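Local coordinates for protein Rho guanine nucleotide exchange factor 3 (PDB 2Z0Q) that acts as a guanine nucleotide exchange factor for the GTPases RhoA and RhoB, and is represented here by its DH-PH fragment, at residues A[211-216]-A[264-269]; A[165-170]-A[186-191]; A[281-286]-A[339-344]; A[33-38]-A[73-78]. All blocks are in the same frame, centred on the assembly; numbering follows the deposited sequence.

Overall arrangement
The four contacts sample both domains of this DH-PH fragment. Along the chain contact 4 closes first, then contact 2, contact 1 and contact 3. Contacts 4 and 2 lie in the helical DH domain, with centres about 18 Å apart and nearest atoms about 7 Å apart; each is an antiparallel helix pair. Contacts 1 and 3 reach the same sheet in the PH region, their centres about 26 Å apart. Helix 180-213 joins the two domains: it supplies residues 186-191 to contact 2 and, about 41 Å away between centres, its C-terminal end to contact 1. One long helix thus runs from the DH domain to the PH sheet.

Contact 1. Residues A[211-216]-A[264-269]; sequences KERLLY and NEQLCY
A single parallel bridge pairs Leu214 with Tyr269 of strand 266-271, at a CA-CA distance of 4.8 Å. It lies at the DH-PH junction, near the C-terminal end of the long helix 180-213, where the chain joins the PH sheet. Two backbone bonds hold it: Tyr269 N donates to Arg213 O, and Leu215 N to Tyr269 O. Arg213 carries most of the side-chain contact. Its CB lies at the edge of the Tyr269 ring, 3.7 Å from CD2. The chain then bends at chi2 (-70°), placing CD beside the neighbouring strand, and the guanidinium reaches Leu267, whose carbonyl O accepts from NH1 at 2.9 Å. Across this chain, at about a right angle, comes Gln266; its OE1 sits over the centre of the guanidinium, 3.4 Å from CZ, where the partly negative oxygen would probably be attracted to the cation. Arginine suits this place because its long chain carries NH1 from the helix end across to Leu267 O and puts a flat cation under Gln266 OE1. An alanine here would probably leave Leu267 O without its side-chain donor and Gln266 OE1 without the cation beneath it. Leu214 CD2 packs on Tyr269 CB at 4.1 Å, while Phe249, Tyr210 and His247 gather round the Tyr269 ring. At the guanidinium edge a water accepts from Arg213 NH1 at 2.7 Å and also from Leu267 N at 3.1 Å, bridging side chain and strand.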
# COMPACT_ATOMS: atom_id res chain seq x y z
N LYS A 211 14.04 -0.55 -8.57
CA LYS A 211 15.33 -0.91 -9.15
C LYS A 211 15.73 0.08 -10.26
O LYS A 211 16.90 0.43 -10.41
CB LYS A 211 15.30 -2.32 -9.75
CG LYS A 211 15.56 -3.42 -8.74
CD LYS A 211 15.14 -4.81 -9.23
CE LYS A 211 15.94 -5.26 -10.43
NZ LYS A 211 15.58 -6.70 -10.71
N GLU A 212 14.75 0.54 -11.03
CA GLU A 212 15.06 1.46 -12.13
C GLU A 212 15.38 2.86 -11.63
O GLU A 212 15.96 3.67 -12.36
CB GLU A 212 13.88 1.51 -13.13
CG GLU A 212 13.46 0.11 -13.57
CD GLU A 212 12.45 0.10 -14.70
OE1 GLU A 212 11.53 0.96 -14.73
OE2 GLU A 212 12.58 -0.80 -15.56
N ARG A 213 15.03 3.13 -10.38
CA ARG A 213 15.28 4.43 -9.80
C ARG A 213 16.53 4.49 -8.89
O ARG A 213 16.84 5.56 -8.34
CB ARG A 213 14.06 4.90 -9.02
CG ARG A 213 12.75 5.06 -9.84
CD ARG A 213 12.79 6.20 -10.79
NE ARG A 213 11.49 6.44 -11.43
CZ ARG A 213 10.85 7.61 -11.41
NH1 ARG A 213 11.38 8.65 -10.76
NH2 ARG A 213 9.69 7.76 -12.07
N LEU A 214 17.23 3.37 -8.74
CA LEU A 214 18.47 3.38 -7.93
C LEU A 214 19.54 4.13 -8.70
O LEU A 214 19.66 4.01 -9.93
CB LEU A 214 18.96 1.95 -7.64
CG LEU A 214 18.00 1.12 -6.75
CD1 LEU A 214 18.57 -0.29 -6.56
CD2 LEU A 214 17.85 1.81 -5.36
N LEU A 215 20.33 4.94 -7.99
CA LEU A 215 21.38 5.73 -8.62
C LEU A 215 22.70 5.32 -8.00
O LEU A 215 22.83 5.31 -6.79
CB LEU A 215 21.07 7.19 -8.34
CG LEU A 215 22.00 8.29 -8.80
CD1 LEU A 215 22.23 8.24 -10.32
CD2 LEU A 215 21.32 9.61 -8.41
N TYR A 216 23.67 4.96 -8.84
CA TYR A 216 24.98 4.50 -8.39
C TYR A 216 26.06 5.53 -8.74
O TYR A 216 26.65 5.45 -9.83
CB TYR A 216 25.30 3.16 -9.07
CG TYR A 216 24.21 2.10 -8.92
CD1 TYR A 216 24.22 1.20 -7.84
CD2 TYR A 216 23.18 1.99 -9.85
CE1 TYR A 216 23.22 0.22 -7.70
CE2 TYR A 216 22.19 1.02 -9.72
CZ TYR A 216 22.21 0.14 -8.65
OH TYR A 216 21.24 -0.84 -8.58
N ASN A 264 18.30 14.57 -12.59
CA ASN A 264 17.78 14.78 -13.93
C ASN A 264 16.26 14.76 -14.03
O ASN A 264 15.69 13.92 -14.72
CB ASN A 264 18.37 13.75 -14.87
CG ASN A 264 18.10 14.07 -16.33
OD1 ASN A 264 18.00 15.24 -16.72
ND2 ASN A 264 17.99 13.02 -17.15
N GLU A 265 15.62 15.70 -13.33
CA GLU A 265 14.16 15.83 -13.34
C GLU A 265 13.36 14.73 -12.63
O GLU A 265 12.16 14.87 -12.47
CB GLU A 265 13.65 15.92 -14.79
CG GLU A 265 14.45 16.85 -15.70
CD GLU A 265 13.86 16.94 -17.12
OE1 GLU A 265 12.68 17.35 -17.25
OE2 GLU A 265 14.58 16.59 -18.09
N GLN A 266 14.02 13.66 -12.18
CA GLN A 266 13.31 12.56 -11.53
C GLN A 266 13.67 12.21 -10.09
O GLN A 266 14.81 12.38 -9.66
CB GLN A 266 13.46 11.30 -12.38
CG GLN A 266 12.62 11.29 -13.65
CD GLN A 266 12.80 10.02 -14.48
OE1 GLN A 266 12.75 8.89 -13.96
NE2 GLN A 266 13.00 10.20 -15.79
N LEU A 267 12.68 11.70 -9.37
CA LEU A 267 12.88 11.26 -7.99
C LEU A 267 13.68 9.96 -8.06
O LEU A 267 13.20 8.94 -8.57
CB LEU A 267 11.53 11.01 -7.34
CG LEU A 267 11.56 10.52 -5.89
CD1 LEU A 267 12.37 11.53 -5.05
CD2 LEU A 267 10.13 10.39 -5.34
N CYS A 268 14.90 9.97 -7.52
CA CYS A 268 15.75 8.79 -7.58
C CYS A 268 16.23 8.43 -6.17
O CYS A 268 15.93 9.16 -5.24
CB CYS A 268 16.96 9.06 -8.46
SG CYS A 268 16.47 9.22 -10.22
N TYR A 269 16.93 7.31 -6.05
CA TYR A 269 17.41 6.85 -4.73
C TYR A 269 18.91 6.57 -4.85
O TYR A 269 19.36 5.53 -5.36
CB TYR A 269 16.61 5.58 -4.32
CG TYR A 269 15.11 5.85 -4.31
CD1 TYR A 269 14.50 6.52 -3.26
CD2 TYR A 269 14.34 5.55 -5.43
CE1 TYR A 269 13.16 6.91 -3.32
CE2 TYR A 269 12.98 5.92 -5.50
CZ TYR A 269 12.41 6.59 -4.46
OH TYR A 269 11.09 6.99 -4.57
O HOH W 1 10.04 10.94 -10.76

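Contact 2. Residues A[165-170]-A[186-191]; sequences LLLREI and EAINII
Leu167 faces Ile188 where helices 155-172 and 180-213 of the DH domain's helical bundle pack antiparallel, their local axes 9.4 Å apart at an angle of 164°. From the root of Leu167, CB rests on Ile188 CG1 at 3.6 Å. Chi1 (-58°) sets CG anti to the carbonyl carbon, and from there chi2 (-168°) sends CD1 to two partners: Ala187 CB at 3.7 Å and Ile191 CD1 at 3.8 Å. The small alanine leaves room for the leucine tip, and the isoleucine one turn later meets it roughly at a right angle. Ile188 uses its own branches separately. Its CD1 lies against the backbone of Arg168, 3.7 Å from CA, while CG2 meets Arg168 NH2 at 3.6 Å; the beta-branch thus lets one residue touch both leucine and arginine. An alanine at Ile188 would probably open a gap beside Leu167 CB and leave the Arg168 guanidinium freer to turn. Leu102 adds cover to Ala187 and Ile191 from a loop. Apart from the arginine, the contact is aliphatic, so between 165-170 and 186-191 cohesion comes from close-packed hydrocarbon and not from hydrogen bonds.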
# COMPACT_ATOMS: atom_id res chain seq x y z
N LEU A 165 -14.56 -11.74 1.27
CA LEU A 165 -15.10 -11.79 2.64
C LEU A 165 -16.56 -11.31 2.67
O LEU A 165 -17.44 -11.94 3.26
CB LEU A 165 -14.23 -10.90 3.56
CG LEU A 165 -14.64 -10.73 5.03
CD1 LEU A 165 -13.41 -10.18 5.85
CD2 LEU A 165 -15.81 -9.80 5.15
N LEU A 166 -16.81 -10.19 2.00
CA LEU A 166 -18.16 -9.60 1.99
C LEU A 166 -19.18 -10.45 1.25
O LEU A 166 -20.31 -10.62 1.71
CB LEU A 166 -18.11 -8.20 1.37
CG LEU A 166 -17.31 -7.12 2.05
CD1 LEU A 166 -17.15 -5.88 1.07
CD2 LEU A 166 -18.07 -6.72 3.33
N LEU A 167 -18.79 -10.98 0.07
CA LEU A 167 -19.72 -11.81 -0.67
C LEU A 167 -19.91 -13.16 0.04
O LEU A 167 -20.97 -13.73 -0.02
CB LEU A 167 -19.22 -12.05 -2.10
CG LEU A 167 -19.00 -10.76 -2.89
CD1 LEU A 167 -18.79 -11.11 -4.39
CD2 LEU A 167 -20.18 -9.81 -2.72
N ARG A 168 -18.86 -13.68 0.69
CA ARG A 168 -19.03 -14.95 1.38
C ARG A 168 -19.96 -14.80 2.61
O ARG A 168 -20.64 -15.74 3.01
CB ARG A 168 -17.64 -15.55 1.78
CG ARG A 168 -17.79 -17.01 2.16
CD ARG A 168 -16.43 -17.67 2.45
NE ARG A 168 -15.52 -17.61 1.31
CZ ARG A 168 -14.45 -16.81 1.22
NH1 ARG A 168 -14.12 -15.95 2.19
NH2 ARG A 168 -13.68 -16.89 0.14
N GLU A 169 -19.98 -13.61 3.21
CA GLU A 169 -20.87 -13.34 4.36
C GLU A 169 -22.32 -13.45 3.84
O GLU A 169 -23.19 -13.97 4.54
CB GLU A 169 -20.56 -11.96 4.94
CG GLU A 169 -21.51 -11.54 6.12
CD GLU A 169 -21.44 -12.53 7.29
OE1 GLU A 169 -20.36 -13.16 7.46
OE2 GLU A 169 -22.42 -12.66 8.06
N ILE A 170 -22.60 -12.99 2.61
CA ILE A 170 -23.94 -13.17 2.05
C ILE A 170 -24.20 -14.67 1.76
O ILE A 170 -25.24 -15.24 2.12
CB ILE A 170 -24.14 -12.40 0.73
CG1 ILE A 170 -23.77 -10.91 0.93
CG2 ILE A 170 -25.58 -12.57 0.26
CD1 ILE A 170 -23.73 -10.10 -0.40
N GLU A 186 -19.62 -18.23 -7.65
CA GLU A 186 -18.92 -17.81 -8.85
C GLU A 186 -18.21 -16.47 -8.66
O GLU A 186 -17.04 -16.33 -8.94
CB GLU A 186 -19.88 -17.77 -10.04
CG GLU A 186 -19.31 -17.02 -11.25
CD GLU A 186 -20.25 -16.96 -12.48
OE1 GLU A 186 -21.42 -17.35 -12.37
OE2 GLU A 186 -19.78 -16.50 -13.57
N ALA A 187 -18.95 -15.48 -8.15
CA ALA A 187 -18.39 -14.17 -7.95
C ALA A 187 -17.18 -14.20 -7.02
O ALA A 187 -16.19 -13.51 -7.26
CB ALA A 187 -19.48 -13.22 -7.40
N ILE A 188 -17.30 -14.96 -5.95
CA ILE A 188 -16.20 -15.05 -5.00
C ILE A 188 -14.98 -15.65 -5.70
O ILE A 188 -13.88 -15.10 -5.62
CB ILE A 188 -16.61 -15.93 -3.80
CG1 ILE A 188 -17.67 -15.21 -2.96
CG2 ILE A 188 -15.37 -16.23 -2.93
CD1 ILE A 188 -18.43 -16.12 -2.04
N ASN A 189 -15.16 -16.75 -6.41
CA ASN A 189 -14.01 -17.40 -7.10
C ASN A 189 -13.35 -16.48 -8.10
O ASN A 189 -12.11 -16.40 -8.21
CB ASN A 189 -14.44 -18.65 -7.86
CG ASN A 189 -13.25 -19.51 -8.27
OD1 ASN A 189 -12.70 -20.23 -7.44
ND2 ASN A 189 -12.82 -19.42 -9.55
N ILE A 190 -14.17 -15.80 -8.88
CA ILE A 190 -13.62 -14.91 -9.90
C ILE A 190 -12.81 -13.76 -9.27
O ILE A 190 -11.72 -13.44 -9.73
CB ILE A 190 -14.75 -14.33 -10.75
CG1 ILE A 190 -15.44 -15.46 -11.50
CG2 ILE A 190 -14.19 -13.25 -11.71
CD1 ILE A 190 -14.57 -16.27 -12.45
N ILE A 191 -13.34 -13.16 -8.21
CA ILE A 191 -12.63 -12.06 -7.55
C ILE A 191 -11.36 -12.61 -6.88
O ILE A 191 -10.34 -11.93 -6.88
CB ILE A 191 -13.56 -11.32 -6.55
CG1 ILE A 191 -14.63 -10.56 -7.34
CG2 ILE A 191 -12.79 -10.24 -5.75
CD1 ILE A 191 -15.78 -10.06 -6.45

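Contact 3. Residues A[281-286]-A[339-344]; sequences LTLEDL and NCIRQA
The C-terminal helix of the PH domain, 331-345, packs here against strand 282-285, with Leu283 and Leu281 meeting Ile341. Strand and helix run roughly antiparallel, 147° between their short axes. Ile341 CG2, anti to the backbone N, touches both leucines, which come at it from directions about a right angle apart: it is 3.9 Å from Leu281 CD2 and 3.9 Å from Leu283 CD2. The other methyl of Leu283, CD1, meets Ile341 CD1 at 4.0 Å, so the leucine fork touches both branches of the isoleucine. Branched aliphatic residues fill the interval between sheet and helix with methyls. Leu283 CD2 also touches Arg342 CG at 3.8 Å, the arginine chain crossing the leucine and extended from CG to NE. Its guanidinium then turns to solvent-mediated links: one water donates to Leu283 O and accepts from Arg342 NE, and a second accepts from Arg342 NH2 while donating to Asp285 OD2. Asp285 OD2 and Arg342 NH2, 4.9 Å apart, are therefore bridged by water; the direct salt bridge of Asp285 is with Lys334. A C-terminal helix capping one end of the beta sandwich is a hallmark of the PH fold.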
# COMPACT_ATOMS: atom_id res chain seq x y z
N LEU A 281 24.28 -10.04 6.38
CA LEU A 281 23.73 -8.92 7.15
C LEU A 281 23.53 -9.32 8.62
O LEU A 281 22.76 -10.23 8.92
CB LEU A 281 22.39 -8.50 6.51
CG LEU A 281 21.60 -7.26 6.96
CD1 LEU A 281 20.35 -7.08 6.09
CD2 LEU A 281 21.19 -7.45 8.42
N THR A 282 24.22 -8.65 9.53
CA THR A 282 24.08 -8.94 10.96
C THR A 282 23.07 -7.90 11.51
O THR A 282 23.27 -6.69 11.38
CB THR A 282 25.42 -8.77 11.69
OG1 THR A 282 26.37 -9.73 11.18
CG2 THR A 282 25.23 -8.99 13.19
N LEU A 283 21.98 -8.39 12.09
CA LEU A 283 20.90 -7.56 12.60
C LEU A 283 20.93 -7.61 14.11
O LEU A 283 20.93 -8.71 14.69
CB LEU A 283 19.54 -8.11 12.12
CG LEU A 283 18.30 -7.46 12.74
CD1 LEU A 283 18.17 -5.98 12.28
CD2 LEU A 283 17.06 -8.23 12.28
N GLU A 284 20.96 -6.46 14.76
CA GLU A 284 20.97 -6.41 16.22
C GLU A 284 19.90 -5.45 16.70
O GLU A 284 19.80 -4.33 16.22
CB GLU A 284 22.36 -5.98 16.73
CG GLU A 284 23.38 -7.07 16.42
CD GLU A 284 24.84 -6.65 16.62
OE1 GLU A 284 25.15 -5.47 16.41
OE2 GLU A 284 25.68 -7.55 16.93
N ASP A 285 19.09 -5.88 17.65
CA ASP A 285 18.03 -5.01 18.16
C ASP A 285 18.67 -4.07 19.15
O ASP A 285 19.55 -4.50 19.91
CB ASP A 285 16.99 -5.88 18.87
CG ASP A 285 15.74 -5.12 19.25
OD1 ASP A 285 15.73 -3.88 19.16
OD2 ASP A 285 14.76 -5.80 19.64
N LEU A 286 18.27 -2.81 19.16
CA LEU A 286 18.78 -1.87 20.16
C LEU A 286 17.64 -1.49 21.10
O LEU A 286 16.56 -1.17 20.64
CB LEU A 286 19.30 -0.60 19.52
CG LEU A 286 20.64 -0.70 18.79
CD1 LEU A 286 20.58 -1.83 17.80
CD2 LEU A 286 20.91 0.60 18.03
N ASN A 339 11.13 -8.25 11.69
CA ASN A 339 10.51 -9.48 11.16
C ASN A 339 10.94 -9.75 9.71
O ASN A 339 11.37 -10.85 9.38
CB ASN A 339 8.97 -9.40 11.20
CG ASN A 339 8.41 -9.26 12.61
OD1 ASN A 339 9.08 -9.56 13.61
ND2 ASN A 339 7.14 -8.84 12.70
N CYS A 340 10.85 -8.73 8.84
CA CYS A 340 11.23 -8.92 7.43
C CYS A 340 12.69 -9.27 7.20
O CYS A 340 13.00 -10.11 6.38
CB CYS A 340 10.86 -7.69 6.60
SG CYS A 340 9.09 -7.47 6.44
N ILE A 341 13.59 -8.60 7.90
CA ILE A 341 14.98 -8.93 7.73
C ILE A 341 15.25 -10.37 8.22
O ILE A 341 15.94 -11.15 7.58
CB ILE A 341 15.88 -7.94 8.50
CG1 ILE A 341 15.70 -6.53 7.90
CG2 ILE A 341 17.37 -8.39 8.41
CD1 ILE A 341 16.46 -5.46 8.66
N ARG A 342 14.72 -10.72 9.38
CA ARG A 342 14.94 -12.08 9.88
C ARG A 342 14.34 -13.13 8.93
O ARG A 342 14.95 -14.17 8.69
CB ARG A 342 14.36 -12.24 11.29
CG ARG A 342 15.14 -11.47 12.34
CD ARG A 342 14.42 -11.34 13.64
NE ARG A 342 15.26 -10.69 14.65
CZ ARG A 342 14.79 -10.01 15.68
NH1 ARG A 342 13.48 -9.89 15.85
NH2 ARG A 342 15.62 -9.48 16.56
N GLN A 343 13.18 -12.83 8.36
CA GLN A 343 12.51 -13.76 7.46
C GLN A 343 13.32 -13.93 6.19
O GLN A 343 13.51 -15.05 5.71
CB GLN A 343 11.08 -13.27 7.16
CG GLN A 343 10.30 -14.18 6.20
CD GLN A 343 10.07 -15.58 6.80
OE1 GLN A 343 9.39 -15.73 7.83
NE2 GLN A 343 10.65 -16.61 6.18
N ALA A 344 13.84 -12.82 5.65
CA ALA A 344 14.68 -12.92 4.46
C ALA A 344 15.95 -13.73 4.76
O ALA A 344 16.40 -14.53 3.94
CB ALA A 344 15.03 -11.50 3.91
O HOH W 2 18.48 -10.39 15.18
O HOH W 3 14.79 -8.63 19.00

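Contact 4. Residues A[33-38]-A[73-78]; sequences DLIEDL and LHEELL
The His74 imidazole presents one face to Leu34, whose CD1 stands over the ring centre in a CH-pi contact, 3.8 Å from the centroid and 13° off the normal. The second methyl, Leu34 CD2, lies over the same ring, 3.6 Å from His74 CD2. Leu34 CG is anti to the backbone N (chi1 175°), which directs the fork toward the imidazole. This is antiparallel helix packing in the DH domain's bundle, between helices 15-51 and 67-84, whose local axes come within 9.7 Å. Both ring nitrogens have partners beyond the pair: NE2 is hydrogen-bonded to Tyr108 OH and ND1 to Glu31 OE1, which together would fix the ring's rotation. Histidine thus offers leucine a flat surface and still ties two polar groups inside a buried contact. Beside this CH-pi contact, Ile35 slides past His74 in the opposite direction, its CG1 3.8 Å from His74 CB. Further out, Ile35 CD1 lies 3.6 Å from Glu75 N and touches the methylene CG of Glu75 at 3.7 Å. That glutamate lends its aliphatic part here, its carboxylate making a long, weak ion pair with Lys39. A turn further along, Ile35 CD1 meets Leu78 CD2 at 3.8 Å.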
# COMPACT_ATOMS: atom_id res chain seq x y z
N ASP A 33 -19.92 4.13 1.00
CA ASP A 33 -18.79 4.66 1.79
C ASP A 33 -17.55 4.90 0.90
O ASP A 33 -16.85 5.91 1.04
CB ASP A 33 -18.40 3.67 2.91
CG ASP A 33 -19.41 3.63 4.05
OD1 ASP A 33 -20.31 4.49 4.08
OD2 ASP A 33 -19.31 2.73 4.92
N LEU A 34 -17.26 3.95 0.02
CA LEU A 34 -16.10 4.10 -0.88
C LEU A 34 -16.29 5.31 -1.83
O LEU A 34 -15.37 6.13 -1.99
CB LEU A 34 -15.90 2.82 -1.70
CG LEU A 34 -14.79 2.90 -2.77
CD1 LEU A 34 -14.27 1.50 -3.13
CD2 LEU A 34 -15.37 3.58 -4.01
N ILE A 35 -17.46 5.42 -2.43
CA ILE A 35 -17.77 6.52 -3.38
C ILE A 35 -17.63 7.86 -2.63
O ILE A 35 -17.00 8.81 -3.11
CB ILE A 35 -19.20 6.37 -3.93
CG1 ILE A 35 -19.30 5.11 -4.83
CG2 ILE A 35 -19.63 7.63 -4.69
CD1 ILE A 35 -20.71 4.69 -5.17
N GLU A 36 -18.21 7.91 -1.43
CA GLU A 36 -18.14 9.12 -0.61
C GLU A 36 -16.71 9.50 -0.25
O GLU A 36 -16.35 10.69 -0.28
CB GLU A 36 -18.95 8.92 0.68
CG GLU A 36 -18.62 9.93 1.76
CD GLU A 36 -19.34 9.66 3.07
OE1 GLU A 36 -19.04 8.63 3.73
OE2 GLU A 36 -20.22 10.47 3.43
N ASP A 37 -15.87 8.53 0.10
CA ASP A 37 -14.49 8.84 0.46
C ASP A 37 -13.65 9.25 -0.77
O ASP A 37 -12.81 10.14 -0.67
CB ASP A 37 -13.85 7.66 1.19
CG ASP A 37 -14.38 7.50 2.61
OD1 ASP A 37 -15.09 8.39 3.11
OD2 ASP A 37 -14.07 6.47 3.24
N LEU A 38 -13.86 8.61 -1.92
CA LEU A 38 -13.12 9.00 -3.11
C LEU A 38 -13.55 10.39 -3.61
O LEU A 38 -12.73 11.16 -4.13
CB LEU A 38 -13.29 7.98 -4.24
CG LEU A 38 -12.66 6.60 -4.00
CD1 LEU A 38 -12.73 5.77 -5.28
CD2 LEU A 38 -11.23 6.77 -3.52
N LEU A 73 -17.48 2.90 -11.49
CA LEU A 73 -17.65 1.44 -11.35
C LEU A 73 -18.50 1.06 -10.13
O LEU A 73 -19.36 0.19 -10.18
CB LEU A 73 -16.29 0.75 -11.18
CG LEU A 73 -15.18 1.14 -12.15
CD1 LEU A 73 -14.00 0.22 -11.94
CD2 LEU A 73 -15.70 1.07 -13.57
N HIS A 74 -18.20 1.73 -9.03
CA HIS A 74 -18.90 1.51 -7.76
C HIS A 74 -20.29 2.16 -7.79
O HIS A 74 -21.27 1.59 -7.29
CB HIS A 74 -17.98 2.02 -6.63
CG HIS A 74 -16.71 1.22 -6.52
ND1 HIS A 74 -16.68 -0.06 -6.01
CD2 HIS A 74 -15.44 1.50 -6.92
CE1 HIS A 74 -15.45 -0.54 -6.10
NE2 HIS A 74 -14.68 0.39 -6.65
N GLU A 75 -20.42 3.31 -8.44
CA GLU A 75 -21.73 3.92 -8.54
C GLU A 75 -22.63 2.99 -9.32
O GLU A 75 -23.82 2.88 -9.00
CB GLU A 75 -21.66 5.29 -9.25
CG GLU A 75 -20.90 6.35 -8.45
CD GLU A 75 -20.79 7.68 -9.20
OE1 GLU A 75 -20.21 7.72 -10.31
OE2 GLU A 75 -21.29 8.70 -8.66
N GLU A 76 -22.08 2.34 -10.34
CA GLU A 76 -22.89 1.41 -11.13
C GLU A 76 -23.32 0.24 -10.27
O GLU A 76 -24.47 -0.16 -10.33
CB GLU A 76 -22.11 0.88 -12.33
CG GLU A 76 -22.92 -0.09 -13.18
CD GLU A 76 -24.11 0.58 -13.83
OE1 GLU A 76 -24.00 1.77 -14.20
OE2 GLU A 76 -25.15 -0.08 -13.99
N LEU A 77 -22.42 -0.31 -9.46
CA LEU A 77 -22.84 -1.45 -8.64
C LEU A 77 -23.90 -1.00 -7.64
O LEU A 77 -24.93 -1.64 -7.46
CB LEU A 77 -21.65 -2.08 -7.92
CG LEU A 77 -22.07 -3.16 -6.92
CD1 LEU A 77 -22.84 -4.26 -7.62
CD2 LEU A 77 -20.82 -3.66 -6.20
N LEU A 78 -23.64 0.11 -6.96
CA LEU A 78 -24.61 0.62 -5.99
C LEU A 78 -25.99 0.85 -6.60
O LEU A 78 -27.00 0.48 -6.03
CB LEU A 78 -24.07 1.90 -5.39
CG LEU A 78 -24.90 2.57 -4.29
CD1 LEU A 78 -25.09 1.60 -3.13
CD2 LEU A 78 -24.18 3.83 -3.82